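Local coordinates for glycosyl hydrolase, family 38 (Enterococcus faecalis, PDB 5KBP), which probably hydrolyses alpha-mannosidic bonds in carbohydrates, as a metal-binding alpha-mannosidase of glycosyl hydrolase family 38, at residues 401-406 with 506-511; 423-428 with 485-490; 427-432 with 441-446. All coordinates share one frame; numbering follows the deposited sequence.

Contact 1 of 3, residues 401-406 with 506-511. With SO4 (sulfate ion), chain D.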
loop_
_atom_site.group_PDB
_atom_site.type_symbol
_atom_site.label_atom_id
_atom_site.label_comp_id
_atom_site.label_asym_id
_atom_site.label_seq_id
_atom_site.Cartn_x
_atom_site.Cartn_y
_atom_site.Cartn_z
ATOM N N GLU A 401 22.954 -20.561 37.273
ATOM C CA GLU A 401 23.492 -20.940 35.976
ATOM C C GLU A 401 22.570 -21.933 35.276
ATOM O O GLU A 401 21.812 -22.669 35.916
ATOM C CB GLU A 401 24.893 -21.531 36.135
ATOM C CG GLU A 401 25.968 -20.490 36.420
ATOM C CD GLU A 401 27.275 -21.106 36.877
ATOM O OE1 GLU A 401 27.246 -21.947 37.800
ATOM O OE2 GLU A 401 28.330 -20.749 36.313
ATOM N N LYS A 402 22.635 -21.932 33.944
ATOM C CA LYS A 402 21.812 -22.720 33.029
ATOM C C LYS A 402 20.348 -22.290 33.028
ATOM O O LYS A 402 19.532 -22.934 32.360
ATOM C CB LYS A 402 21.885 -24.228 33.316
ATOM C CG LYS A 402 23.292 -24.808 33.277
ATOM C CD LYS A 402 23.277 -26.292 33.597
ATOM N N ALA A 403 19.991 -21.224 33.737
ATOM C CA ALA A 403 18.612 -20.764 33.768
ATOM C C ALA A 403 18.303 -19.901 32.549
ATOM O O ALA A 403 19.187 -19.289 31.944
ATOM C CB ALA A 403 18.333 -19.978 35.048
ATOM N N HIS A 404 17.017 -19.858 32.191
ATOM C CA HIS A 404 16.529 -19.077 31.057
ATOM C C HIS A 404 15.710 -17.904 31.580
ATOM O O HIS A 404 14.506 -18.048 31.843
ATOM C CB HIS A 404 15.692 -19.951 30.120
ATOM C CG HIS A 404 16.377 -21.215 29.698
ATOM N ND1 HIS A 404 17.340 -21.247 28.712
ATOM C CD2 HIS A 404 16.237 -22.492 30.129
ATOM C CE1 HIS A 404 17.765 -22.488 28.554
ATOM N NE2 HIS A 404 17.112 -23.263 29.401
ATOM N N PRO A 405 16.306 -16.727 31.756
ATOM C CA PRO A 405 15.559 -15.597 32.313
ATOM C C PRO A 405 14.726 -14.869 31.269
ATOM O O PRO A 405 15.031 -14.869 30.073
ATOM C CB PRO A 405 16.663 -14.687 32.864
ATOM C CG PRO A 405 17.834 -14.967 31.993
ATOM C CD PRO A 405 17.737 -16.418 31.587
ATOM N N PHE A 406 13.655 -14.241 31.748
ATOM C CA PHE A 406 12.796 -13.412 30.915
ATOM C C PHE A 406 12.253 -12.270 31.763
ATOM O O PHE A 406 12.195 -12.361 32.992
ATOM C CB PHE A 406 11.654 -14.222 30.284
ATOM C CG PHE A 406 10.762 -14.904 31.283
ATOM C CD1 PHE A 406 11.087 -16.156 31.782
ATOM C CD2 PHE A 406 9.594 -14.298 31.718
ATOM C CE1 PHE A 406 10.268 -16.787 32.700
ATOM C CE2 PHE A 406 8.770 -14.926 32.636
ATOM C CZ PHE A 406 9.108 -16.171 33.127
ATOM N N SER A 506 11.617 -9.343 36.651
ATOM C CA SER A 506 12.424 -10.375 36.020
ATOM C C SER A 506 12.140 -11.730 36.654
ATOM O O SER A 506 11.990 -11.839 37.874
ATOM C CB SER A 506 13.914 -10.047 36.131
ATOM O OG SER A 506 14.214 -8.823 35.483
ATOM N N PHE A 507 12.059 -12.757 35.815
ATOM C CA PHE A 507 11.869 -14.133 36.250
ATOM C C PHE A 507 12.834 -15.022 35.475
ATOM O O PHE A 507 13.547 -14.564 34.579
ATOM C CB PHE A 507 10.415 -14.583 36.051
ATOM C CG PHE A 507 9.410 -13.714 36.754
ATOM C CD1 PHE A 507 9.065 -13.959 38.073
ATOM C CD2 PHE A 507 8.810 -12.655 36.096
ATOM C CE1 PHE A 507 8.141 -13.163 38.722
ATOM C CE2 PHE A 507 7.884 -11.855 36.739
ATOM C CZ PHE A 507 7.549 -12.110 38.054
ATOM N N ALA A 508 12.860 -16.306 35.824
ATOM C CA ALA A 508 13.740 -17.249 35.153
ATOM C C ALA A 508 13.077 -18.616 35.109
ATOM O O ALA A 508 12.152 -18.907 35.872
ATOM C CB ALA A 508 15.106 -17.343 35.841
ATOM N N LEU A 509 13.572 -19.458 34.205
ATOM C CA LEU A 509 13.046 -20.801 33.990
ATOM C C LEU A 509 14.154 -21.797 34.301
ATOM O O LEU A 509 15.118 -21.917 33.537
ATOM C CB LEU A 509 12.541 -20.963 32.557
ATOM C CG LEU A 509 11.313 -21.846 32.331
ATOM C CD1 LEU A 509 10.107 -21.270 33.051
ATOM C CD2 LEU A 509 11.034 -21.987 30.845
ATOM N N ILE A 510 14.024 -22.502 35.422
ATOM C CA ILE A 510 15.005 -23.495 35.833
ATOM C C ILE A 510 14.364 -24.875 35.780
ATOM O O ILE A 510 13.138 -25.025 35.785
ATOM C CB ILE A 510 15.568 -23.214 37.241
ATOM C CG1 ILE A 510 14.455 -23.294 38.288
ATOM C CG2 ILE A 510 16.243 -21.859 37.281
ATOM C CD1 ILE A 510 14.947 -23.160 39.712
ATOM N N GLN A 511 15.215 -25.897 35.726
ATOM C CA GLN A 511 14.728 -27.269 35.762
ATOM C C GLN A 511 14.287 -27.624 37.175
ATOM O O GLN A 511 15.028 -27.417 38.140
ATOM C CB GLN A 511 15.808 -28.236 35.285
ATOM C CG GLN A 511 16.211 -28.057 33.832
ATOM C CD GLN A 511 16.879 -29.292 33.264
ATOM O OE1 GLN A 511 16.767 -30.385 33.820
ATOM N NE2 GLN A 511 17.578 -29.125 32.148
HETATM S S SO4 D . 24.881 -19.983 31.906
HETATM O O1 SO4 D . 25.662 -20.147 30.683
HETATM O O2 SO4 D . 25.277 -21.000 32.876
HETATM O O3 SO4 D . 25.126 -18.658 32.466
HETATM O O4 SO4 D . 23.461 -20.129 31.603
#

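Contact 2 of 3, residues 423-428 with 485-490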
loop_
_atom_site.group_PDB
_atom_site.type_symbol
_atom_site.label_atom_id
_atom_site.label_comp_id
_atom_site.label_asym_id
_atom_site.label_seq_id
_atom_site.Cartn_x
_atom_site.Cartn_y
_atom_site.Cartn_z
ATOM N N GLU A 423 6.657 -16.999 25.967
ATOM C CA GLU A 423 7.358 -18.038 25.223
ATOM C C GLU A 423 8.852 -17.903 25.489
ATOM O O GLU A 423 9.432 -16.834 25.271
ATOM C CB GLU A 423 7.058 -17.941 23.727
ATOM C CG GLU A 423 7.328 -19.230 22.961
ATOM C CD GLU A 423 7.005 -19.108 21.486
ATOM O OE1 GLU A 423 7.034 -17.975 20.962
ATOM O OE2 GLU A 423 6.720 -20.146 20.850
ATOM N N VAL A 424 9.470 -18.982 25.962
ATOM C CA VAL A 424 10.872 -18.984 26.363
ATOM C C VAL A 424 11.606 -20.050 25.564
ATOM O O VAL A 424 11.176 -21.209 25.522
ATOM C CB VAL A 424 11.027 -19.233 27.874
ATOM C CG1 VAL A 424 12.495 -19.185 28.273
ATOM C CG2 VAL A 424 10.216 -18.218 28.668
ATOM N N GLU A 425 12.711 -19.657 24.936
ATOM C CA GLU A 425 13.556 -20.589 24.200
ATOM C C GLU A 425 14.407 -21.385 25.183
ATOM O O GLU A 425 15.204 -20.808 25.930
ATOM C CB GLU A 425 14.440 -19.830 23.213
ATOM C CG GLU A 425 15.378 -20.705 22.403
ATOM C CD GLU A 425 16.418 -19.894 21.654
ATOM O OE1 GLU A 425 17.486 -19.611 22.235
ATOM O OE2 GLU A 425 16.159 -19.527 20.488
ATOM N N ILE A 426 14.240 -22.708 25.186
ATOM C CA ILE A 426 14.993 -23.560 26.100
ATOM C C ILE A 426 16.182 -24.245 25.432
ATOM O O ILE A 426 17.119 -24.652 26.136
ATOM C CB ILE A 426 14.077 -24.611 26.761
ATOM C CG1 ILE A 426 13.403 -25.483 25.700
ATOM C CG2 ILE A 426 13.039 -23.933 27.644
ATOM C CD1 ILE A 426 12.550 -26.593 26.280
ATOM N N GLU A 427 16.177 -24.380 24.108
ATOM C CA GLU A 427 17.291 -24.982 23.391
ATOM C C GLU A 427 17.431 -24.305 22.038
ATOM O O GLU A 427 16.494 -23.680 21.533
ATOM C CB GLU A 427 17.108 -26.495 23.227
ATOM C CG GLU A 427 17.580 -27.301 24.425
ATOM C CD GLU A 427 16.591 -28.370 24.835
ATOM O OE1 GLU A 427 15.612 -28.593 24.094
ATOM O OE2 GLU A 427 16.790 -28.983 25.904
ATOM N N ARG A 428 18.618 -24.439 21.448
ATOM C CA ARG A 428 18.927 -23.733 20.207
ATOM C C ARG A 428 20.045 -24.462 19.484
ATOM O O ARG A 428 21.146 -24.604 20.027
ATOM C CB ARG A 428 19.320 -22.287 20.504
ATOM C CG ARG A 428 19.685 -21.462 19.286
ATOM C CD ARG A 428 19.158 -20.048 19.437
ATOM N NE ARG A 428 20.116 -19.041 18.996
ATOM C CZ ARG A 428 19.886 -17.733 19.032
ATOM N NH1 ARG A 428 18.726 -17.275 19.482
ATOM N NH2 ARG A 428 20.813 -16.883 18.614
ATOM N N TYR A 485 18.847 -20.889 12.889
ATOM C CA TYR A 485 18.903 -21.989 13.841
ATOM C C TYR A 485 17.556 -22.694 13.907
ATOM O O TYR A 485 16.534 -22.173 13.454
ATOM C CB TYR A 485 19.309 -21.503 15.239
ATOM C CG TYR A 485 18.438 -20.397 15.796
ATOM C CD1 TYR A 485 17.235 -20.683 16.434
ATOM C CD2 TYR A 485 18.824 -19.067 15.696
ATOM C CE1 TYR A 485 16.440 -19.674 16.945
ATOM C CE2 TYR A 485 18.035 -18.053 16.208
ATOM C CZ TYR A 485 16.845 -18.361 16.829
ATOM O OH TYR A 485 16.061 -17.351 17.337
ATOM N N MET A 486 17.583 -23.897 14.472
ATOM C CA MET A 486 16.388 -24.598 14.921
ATOM C C MET A 486 16.320 -24.493 16.439
ATOM O O MET A 486 17.323 -24.722 17.124
ATOM C CB MET A 486 16.411 -26.065 14.492
ATOM C CG MET A 486 16.285 -26.285 12.997
ATOM S SD MET A 486 14.696 -25.727 12.353
ATOM C CE MET A 486 14.709 -26.495 10.737
ATOM N N ALA A 487 15.150 -24.140 16.961
ATOM C CA ALA A 487 15.001 -23.885 18.385
ATOM C C ALA A 487 13.788 -24.622 18.933
ATOM O O ALA A 487 12.880 -25.014 18.196
ATOM C CB ALA A 487 14.873 -22.385 18.677
ATOM N N LYS A 488 13.791 -24.803 20.251
ATOM C CA LYS A 488 12.661 -25.354 20.984
ATOM C C LYS A 488 12.174 -24.305 21.970
ATOM O O LYS A 488 12.974 -23.733 22.719
ATOM C CB LYS A 488 13.043 -26.645 21.715
ATOM C CG LYS A 488 11.862 -27.368 22.339
ATOM C CD LYS A 488 12.235 -28.780 22.752
ATOM C CE LYS A 488 11.007 -29.582 23.151
ATOM N NZ LYS A 488 11.336 -31.010 23.410
ATOM N N TYR A 489 10.870 -24.049 21.965
ATOM C CA TYR A 489 10.280 -22.990 22.769
ATOM C C TYR A 489 9.287 -23.576 23.759
ATOM O O TYR A 489 8.535 -24.500 23.431
ATOM C CB TYR A 489 9.580 -21.951 21.889
ATOM C CG TYR A 489 10.510 -21.240 20.940
ATOM C CD1 TYR A 489 11.176 -20.085 21.329
ATOM C CD2 TYR A 489 10.725 -21.721 19.657
ATOM C CE1 TYR A 489 12.030 -19.429 20.465
ATOM C CE2 TYR A 489 11.577 -21.073 18.784
ATOM C CZ TYR A 489 12.228 -19.927 19.194
ATOM O OH TYR A 489 13.078 -19.275 18.331
ATOM N N LEU A 490 9.288 -23.029 24.969
ATOM C CA LEU A 490 8.341 -23.404 26.006
ATOM C C LEU A 490 7.460 -22.205 26.321
ATOM O O LEU A 490 7.960 -21.085 26.480
ATOM C CB LEU A 490 9.065 -23.886 27.264
ATOM C CG LEU A 490 8.283 -24.884 28.119
ATOM C CD1 LEU A 490 7.826 -26.058 27.265
ATOM C CD2 LEU A 490 9.121 -25.366 29.290
#

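Contact 3 of 3, residues 427-432 with 441-446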
loop_
_atom_site.group_PDB
_atom_site.type_symbol
_atom_site.label_atom_id
_atom_site.label_comp_id
_atom_site.label_asym_id
_atom_site.label_seq_id
_atom_site.Cartn_x
_atom_site.Cartn_y
_atom_site.Cartn_z
ATOM N N GLU A 427 16.177 -24.380 24.108
ATOM C CA GLU A 427 17.291 -24.982 23.391
ATOM C C GLU A 427 17.431 -24.305 22.038
ATOM O O GLU A 427 16.494 -23.680 21.533
ATOM C CB GLU A 427 17.108 -26.495 23.227
ATOM C CG GLU A 427 17.580 -27.301 24.425
ATOM C CD GLU A 427 16.591 -28.370 24.835
ATOM O OE1 GLU A 427 15.612 -28.593 24.094
ATOM O OE2 GLU A 427 16.790 -28.983 25.904
ATOM N N ARG A 428 18.618 -24.439 21.448
ATOM C CA ARG A 428 18.927 -23.733 20.207
ATOM C C ARG A 428 20.045 -24.462 19.484
ATOM O O ARG A 428 21.146 -24.604 20.027
ATOM C CB ARG A 428 19.320 -22.287 20.504
ATOM C CG ARG A 428 19.685 -21.462 19.286
ATOM C CD ARG A 428 19.158 -20.048 19.437
ATOM N NE ARG A 428 20.116 -19.041 18.996
ATOM C CZ ARG A 428 19.886 -17.733 19.032
ATOM N NH1 ARG A 428 18.726 -17.275 19.482
ATOM N NH2 ARG A 428 20.813 -16.883 18.614
ATOM N N LEU A 429 19.768 -24.921 18.263
ATOM C CA LEU A 429 20.760 -25.599 17.435
ATOM C C LEU A 429 21.047 -24.752 16.202
ATOM O O LEU A 429 20.240 -24.736 15.259
ATOM C CB LEU A 429 20.270 -26.990 17.024
ATOM C CG LEU A 429 19.893 -27.973 18.135
ATOM C CD1 LEU A 429 19.531 -29.329 17.542
ATOM C CD2 LEU A 429 21.016 -28.109 19.155
ATOM N N PRO A 430 22.164 -24.027 16.158
ATOM C CA PRO A 430 22.473 -23.219 14.973
ATOM C C PRO A 430 22.687 -24.090 13.745
ATOM O O PRO A 430 22.985 -25.283 13.837
ATOM C CB PRO A 430 23.758 -22.482 15.367
ATOM C CG PRO A 430 23.804 -22.550 16.864
ATOM C CD PRO A 430 23.164 -23.854 17.223
ATOM N N PHE A 431 22.529 -23.469 12.572
ATOM C CA PHE A 431 22.596 -24.226 11.325
ATOM C C PHE A 431 23.990 -24.778 11.060
ATOM O O PHE A 431 24.122 -25.830 10.424
ATOM C CB PHE A 431 22.139 -23.359 10.152
ATOM C CG PHE A 431 20.657 -23.398 9.910
ATOM C CD1 PHE A 431 19.794 -23.895 10.874
ATOM C CD2 PHE A 431 20.128 -22.955 8.709
ATOM C CE1 PHE A 431 18.430 -23.935 10.649
ATOM C CE2 PHE A 431 18.767 -22.995 8.478
ATOM C CZ PHE A 431 17.917 -23.486 9.450
ATOM N N TYR A 432 25.038 -24.102 11.537
ATOM C CA TYR A 432 26.387 -24.611 11.308
ATOM C C TYR A 432 26.678 -25.881 12.097
ATOM O O TYR A 432 27.745 -26.474 11.907
ATOM C CB TYR A 432 27.435 -23.538 11.633
ATOM C CG TYR A 432 27.450 -23.035 13.064
ATOM C CD1 TYR A 432 28.070 -23.762 14.073
ATOM C CD2 TYR A 432 26.875 -21.816 13.396
ATOM C CE1 TYR A 432 28.094 -23.301 15.377
ATOM C CE2 TYR A 432 26.900 -21.343 14.696
ATOM C CZ TYR A 432 27.508 -22.091 15.682
ATOM O OH TYR A 432 27.532 -21.626 16.977
ATOM N N HIS A 441 14.236 -32.455 13.760
ATOM C CA HIS A 441 13.715 -33.679 14.355
ATOM C C HIS A 441 14.493 -34.101 15.596
ATOM O O HIS A 441 13.950 -34.831 16.430
ATOM C CB HIS A 441 13.712 -34.806 13.321
ATOM C CG HIS A 441 12.755 -34.583 12.191
ATOM N ND1 HIS A 441 13.157 -34.155 10.944
ATOM C CD2 HIS A 441 11.409 -34.719 12.125
ATOM C CE1 HIS A 441 12.103 -34.042 10.157
ATOM N NE2 HIS A 441 11.030 -34.379 10.850
ATOM N N GLU A 442 15.745 -33.659 15.740
ATOM C CA GLU A 442 16.480 -33.928 16.972
ATOM C C GLU A 442 15.825 -33.235 18.160
ATOM O O GLU A 442 15.655 -33.839 19.226
ATOM C CB GLU A 442 17.935 -33.484 16.827
ATOM C CG GLU A 442 18.748 -33.586 18.106
ATOM C CD GLU A 442 20.186 -33.150 17.916
ATOM O OE1 GLU A 442 20.720 -33.328 16.802
ATOM O OE2 GLU A 442 20.780 -32.623 18.879
ATOM N N LEU A 443 15.450 -31.963 17.995
ATOM C CA LEU A 443 14.743 -31.254 19.055
ATOM C C LEU A 443 13.330 -31.791 19.243
ATOM O O LEU A 443 12.819 -31.809 20.368
ATOM C CB LEU A 443 14.699 -29.757 18.750
ATOM C CG LEU A 443 16.042 -29.028 18.686
ATOM C CD1 LEU A 443 15.843 -27.559 18.340
ATOM C CD2 LEU A 443 16.791 -29.174 20.000
ATOM N N LYS A 444 12.687 -32.228 18.157
ATOM C CA LYS A 444 11.331 -32.758 18.260
ATOM C C LYS A 444 11.303 -34.045 19.074
ATOM O O LYS A 444 10.346 -34.299 19.816
ATOM C CB LYS A 444 10.760 -32.995 16.861
ATOM C CG LYS A 444 9.241 -33.011 16.784
ATOM C CD LYS A 444 8.700 -31.646 16.387
ATOM C CE LYS A 444 7.218 -31.711 16.050
ATOM N NZ LYS A 444 6.710 -30.409 15.535
ATOM N N GLN A 445 12.345 -34.864 18.953
ATOM C CA GLN A 445 12.425 -36.138 19.654
ATOM C C GLN A 445 13.035 -36.021 21.044
ATOM O O GLN A 445 12.937 -36.973 21.826
ATOM C CB GLN A 445 13.237 -37.142 18.830
ATOM C CG GLN A 445 12.631 -37.472 17.478
ATOM C CD GLN A 445 13.634 -38.100 16.530
ATOM O OE1 GLN A 445 14.773 -38.377 16.909
ATOM N NE2 GLN A 445 13.219 -38.323 15.290
ATOM N N LYS A 446 13.663 -34.894 21.369
ATOM C CA LYS A 446 14.280 -34.738 22.679
ATOM C C LYS A 446 13.209 -34.528 23.742
ATOM O O LYS A 446 12.308 -33.701 23.575
ATOM C CB LYS A 446 15.261 -33.567 22.671
ATOM C CG LYS A 446 16.130 -33.484 23.917
ATOM C CD LYS A 446 17.153 -32.363 23.808
ATOM C CE LYS A 446 18.085 -32.349 25.012
ATOM N NZ LYS A 446 19.116 -31.278 24.911
#

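Contact 1 of 3, residues 401-406 with 506-511
The carbonyl oxygen of F507 is gripped by two groups of the facing strand: the amide of F406 donates a nearly straight hydrogen bond to it (F406 N to F507 O 2.9 Å, 163° at the hydrogen), and the CA of P405 adds a CA-H...O contact (P405 CA to F507 O 3.2 Å). This is one step of an antiparallel beta pairing between strands 404-410 and 503-511. F507 N returns the bond to F406 O, and H404 and L509 exchange a second pair of N-H...O bonds, the one from L509 N clearly bent (134° at the hydrogen); between them P405 and A508 form a non-hydrogen-bonded pair.

Side chains alternate across the sheet. H404, F406, F507 and L509 share one face, where V424 of strand 416-430 covers H404, F406 and L509, and V492 and L494 of strand 483-499 add to the cover of L509 and F406. P405 and A508 point to the other face and meet F399. In F406, chi1 (59°) sets CG between the backbone N and the carbonyl carbon; farther out, CZ and CE2 of the ring reach F507 CB. That CB sits over the ring face, 4.0 Å from the centroid of the F406 ring, a CH-pi contact, and is 3.6 Å from F406 CZ. The F507 ring points onward from there, with CD2 obliquely near F406 CE2.

Beyond the last bridge, A403 CB touches I510 CG2 at 3.6 Å. The turn entering the strand carries a sulfate, probably from the crystallisation liquor, which R810 also binds. K402 N donates a bifurcated hydrogen bond to two sulfate oxygens, O2 at 3.0 Å and O4 at 3.1 Å.

Contact 2 of 3, residues 423-428 with 485-490
The guanidinium of R428 lies flat on the ring of Y485, planes 9° apart, in a stacked cation-pi pair with R428 CZ 3.9 Å from the ring centroid. CD of R428 sits over the middle of the same face, 3.5 Å from that centroid, so the last methylene and the charged group share one ring face. Bends at chi2 (142°) and chi3 put CD and then NE over it. E425 comes up to the guanidinium edge in plane, a long, weak ion pair of E425 OE2 with R428 NH1. It also meets Y485 tip to tip, E425 OE2 3.6 Å from Y485 CE1, the carboxylate and ring planes nearly perpendicular. Farther along, E425 CB packs obliquely on the Y489 ring, 3.7 Å from Y489 CE1.

Strands 416-430 and 483-499 pair antiparallel here, with a classic beta bulge: I426 and E427 both face K488. I426 N bonds to K488 O at 3.0 Å, while K488 N reaches E427 O at 3.2 Å. At the bulge, I426 CG2 rests obliquely 4.0 Å from L490 CB.

D475 forms a salt bridge with R428 and R471 with E423, while T448 OG1 hydrogen-bonds K488 NZ. The stack on Y485, together with D475 and the weaker in-plane E425, would be expected to restrict rotation of the R428 guanidinium and offset its charge.

Contact 3 of 3, residues 427-432 with 441-446
L429 and L443 meet tip to tip in the tight part of this contact, where helix 436-445 lies against the end of strand 416-430. L429 CD1 approaches L443 CG at 3.7 Å, and L443 CD2 comes equally near that methyl. In both leucines CG stands anti to the carbonyl carbon; in L429, chi2 (-176°) then puts CD1 where it meets CG and CD2 of L443. The two elements run nearly antiparallel, axes at 162° and 10.0 Å apart at closest, a spacing usual for a helix packed on a sheet and one the two leucines fill. L439, one turn earlier on the helix, also touches L429, and L443 is buried.

Toward solvent the fit loosens. E442 OE2 lies 3.8 Å from L429 CD1, a carboxylate oxygen beside a methyl. K446 stretches its extended chain obliquely across E427. There K446 NZ reaches E427 OE2 at 3.4 Å, a weak salt bridge, with the methylenes CD and CE of the lysine also passing near the carboxylate. E427 CB approaches L443 CD2 at 4.2 Å, joining the two parts.

An apolar pair thus has a charged pair at its margin. Across this contact the leucines are likely to contribute more than the weak, partly exposed ion pair.

In the fold
Contacts 1 and 2 are strand pairings in neighbouring antiparallel sheets of one family region, and they touch where H404 CE1 and ND1 pack against the backbone oxygens of I426 and E425. Contact 1 is the more buried, with backbone bonds and apolar or aromatic packing doing the work. Contact 2 is only partly buried and adds charge, an arginine-tyrosine stack and carboxylates. Contact 3 is a surface contact that shares E427 and R428 with contact 2 and sets a helix against the same strand, 416-430, by side chains alone. A probable backbone bond from L429 to M486 continues the pairing of contact 2 into contact 3. The centres of contacts 2 and 3 lie about 9 Å apart, those of contacts 1 and 3 about 20 Å.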